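Local coordinates for C-X-C motif chemokine 13 (PDB 7JNY), which attracts B lymphocytes, but not T lymphocytes, monocytes or neutrophils, by binding the chemokine receptor CXCR5, at residues R25-Q31 with E43-K49. Residue numbers count along the deposited sequence, not the author numbering.
Sequences RFIDRIQ and EIIVWKK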
# COMPACT_ATOMS: atom_id res chain seq x y z
N ARG A 25 -12.18 -3.49 3.75
CA ARG A 25 -13.44 -3.00 3.19
C ARG A 25 -13.44 -1.48 3.03
O ARG A 25 -14.30 -0.95 2.32
CB ARG A 25 -14.62 -3.41 4.08
CG ARG A 25 -14.57 -2.96 5.54
CD ARG A 25 -15.97 -2.82 6.16
NE ARG A 25 -16.57 -4.13 6.42
CZ ARG A 25 -17.46 -4.72 5.63
NH1 ARG A 25 -18.05 -4.07 4.64
NH2 ARG A 25 -17.77 -6.00 5.84
N PHE A 26 -12.53 -0.76 3.69
CA PHE A 26 -12.50 0.69 3.60
C PHE A 26 -11.49 1.20 2.58
O PHE A 26 -11.32 2.41 2.45
CB PHE A 26 -12.22 1.32 4.97
CG PHE A 26 -13.29 1.08 5.97
CD1 PHE A 26 -14.59 1.45 5.69
CD2 PHE A 26 -13.01 0.48 7.18
CE1 PHE A 26 -15.60 1.21 6.59
CE2 PHE A 26 -14.03 0.25 8.09
CZ PHE A 26 -15.32 0.62 7.80
N ILE A 27 -10.84 0.31 1.85
CA ILE A 27 -9.73 0.65 0.99
C ILE A 27 -10.21 0.69 -0.45
O ILE A 27 -10.74 -0.31 -0.97
CB ILE A 27 -8.56 -0.33 1.19
CG1 ILE A 27 -7.99 -0.17 2.60
CG2 ILE A 27 -7.49 -0.08 0.18
CD1 ILE A 27 -6.97 -1.21 3.01
N ASP A 28 -10.06 1.84 -1.10
CA ASP A 28 -10.37 1.98 -2.51
C ASP A 28 -9.14 1.70 -3.37
O ASP A 28 -9.24 1.07 -4.42
CB ASP A 28 -10.84 3.39 -2.86
CG ASP A 28 -12.30 3.60 -2.57
OD1 ASP A 28 -13.06 2.62 -2.55
OD2 ASP A 28 -12.70 4.76 -2.39
N ARG A 29 -7.98 2.21 -2.96
CA ARG A 29 -6.76 1.99 -3.71
C ARG A 29 -5.61 1.84 -2.73
O ARG A 29 -5.59 2.51 -1.68
CB ARG A 29 -6.35 3.16 -4.60
CG ARG A 29 -7.24 3.60 -5.71
CD ARG A 29 -6.33 4.47 -6.60
NE ARG A 29 -6.49 5.88 -6.28
CZ ARG A 29 -5.81 6.87 -6.84
NH1 ARG A 29 -4.87 6.65 -7.74
NH2 ARG A 29 -6.08 8.13 -6.48
N ILE A 30 -4.59 1.09 -3.15
CA ILE A 30 -3.31 1.06 -2.44
C ILE A 30 -2.21 1.37 -3.44
O ILE A 30 -2.14 0.75 -4.50
CB ILE A 30 -3.05 -0.30 -1.79
CG1 ILE A 30 -4.05 -0.59 -0.69
CG2 ILE A 30 -1.64 -0.36 -1.25
CD1 ILE A 30 -4.22 -2.07 -0.44
N GLN A 31 -1.33 2.31 -3.10
CA GLN A 31 -0.26 2.72 -3.99
C GLN A 31 1.06 2.33 -3.36
O GLN A 31 1.34 2.71 -2.22
CB GLN A 31 -0.27 4.23 -4.22
CG GLN A 31 -1.54 4.72 -4.88
CD GLN A 31 -1.50 6.20 -5.07
OE1 GLN A 31 -1.07 6.94 -4.18
NE2 GLN A 31 -1.97 6.67 -6.22
N GLU A 43 7.31 3.33 0.14
CA GLU A 43 6.13 4.02 0.65
C GLU A 43 4.90 3.23 0.23
O GLU A 43 4.89 2.58 -0.81
CB GLU A 43 6.06 5.46 0.16
CG GLU A 43 7.26 6.29 0.65
CD GLU A 43 7.08 7.78 0.39
OE1 GLU A 43 6.75 8.14 -0.76
OE2 GLU A 43 7.27 8.56 1.31
N ILE A 44 3.88 3.24 1.08
CA ILE A 44 2.61 2.56 0.80
C ILE A 44 1.52 3.54 1.19
O ILE A 44 1.41 3.92 2.36
CB ILE A 44 2.44 1.24 1.57
CG1 ILE A 44 3.57 0.25 1.23
CG2 ILE A 44 1.06 0.64 1.25
CD1 ILE A 44 3.38 -1.18 1.79
N ILE A 45 0.73 3.98 0.21
CA ILE A 45 -0.30 4.98 0.44
C ILE A 45 -1.67 4.34 0.25
O ILE A 45 -1.94 3.76 -0.81
CB ILE A 45 -0.12 6.18 -0.49
CG1 ILE A 45 1.30 6.76 -0.29
CG2 ILE A 45 -1.18 7.21 -0.20
CD1 ILE A 45 1.66 7.84 -1.26
N VAL A 46 -2.51 4.42 1.25
CA VAL A 46 -3.84 3.79 1.23
C VAL A 46 -4.91 4.85 1.05
O VAL A 46 -5.01 5.80 1.86
CB VAL A 46 -4.09 2.98 2.52
CG1 VAL A 46 -5.52 2.41 2.50
CG2 VAL A 46 -3.06 1.88 2.66
N TRP A 47 -5.71 4.69 0.00
CA TRP A 47 -6.82 5.61 -0.28
C TRP A 47 -8.09 5.01 0.28
O TRP A 47 -8.58 4.00 -0.23
CB TRP A 47 -6.97 5.86 -1.77
CG TRP A 47 -5.81 6.56 -2.29
CD1 TRP A 47 -4.52 6.12 -2.27
CD2 TRP A 47 -5.80 7.85 -2.86
NE1 TRP A 47 -3.70 7.07 -2.84
CE2 TRP A 47 -4.47 8.14 -3.20
CE3 TRP A 47 -6.79 8.80 -3.13
CZ2 TRP A 47 -4.10 9.35 -3.80
CZ3 TRP A 47 -6.43 9.99 -3.73
CH2 TRP A 47 -5.09 10.26 -4.06
N LYS A 48 -8.62 5.64 1.32
CA LYS A 48 -9.76 5.09 2.03
C LYS A 48 -11.08 5.59 1.46
O LYS A 48 -11.15 6.63 0.79
CB LYS A 48 -9.68 5.41 3.53
CG LYS A 48 -8.61 4.58 4.22
CD LYS A 48 -8.26 5.04 5.64
CE LYS A 48 -9.45 5.12 6.58
NZ LYS A 48 -9.00 5.63 7.92
N LYS A 49 -12.14 4.82 1.73
CA LYS A 49 -13.41 5.13 1.10
C LYS A 49 -13.94 6.48 1.55
O LYS A 49 -14.60 7.17 0.77
CB LYS A 49 -14.41 4.01 1.38
CG LYS A 49 -14.40 3.03 0.21
CD LYS A 49 -15.06 1.71 0.49
CE LYS A 49 -15.05 0.87 -0.78
NZ LYS A 49 -14.76 -0.57 -0.52
O HOH W 1 -12.45 -2.21 -1.37
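A classic beta bulge interrupts the antiparallel pairing of strands 27-33 and 43-48, neighbours in the chemokine sheet, where D28 and R29 together face W47. W47 O takes a hydrogen bond from D28 N at 2.8 Å and a weak one from R29 N at 3.3 Å, while W47 N returns 2.8 Å to R29 O. The extra residue shifts the register by one between the I27–K48 and R29–W47 pairs. Beyond it, regular pairing resumes: Q31 N to I45 O and I45 N to Q31 O are both 2.8 Å. In the chemokine fold this hairpin underlies the C-terminal helix 61-72, and I27, I30 and V46 point to the helix side, with I27 CG1 3.6 Å from V46 CG1; M66 of the helix touches both isoleucines. R29, Q31, I45 and W47 occupy the other face. There the R29 guanidinium lies over the indole in a cation-pi contact, CZ 4.0 Å from the centroid of the six-membered ring, and W47 NE1 donates to Q31 OE1 at 3.0 Å. Outside the hairpin, E4 of strand 2-5 salt-bridges R29 and accepts from Q31 NE2. At the open end K49 N bonds to F26 O (2.6 Å) and K49 NZ to R25 O (2.9 Å).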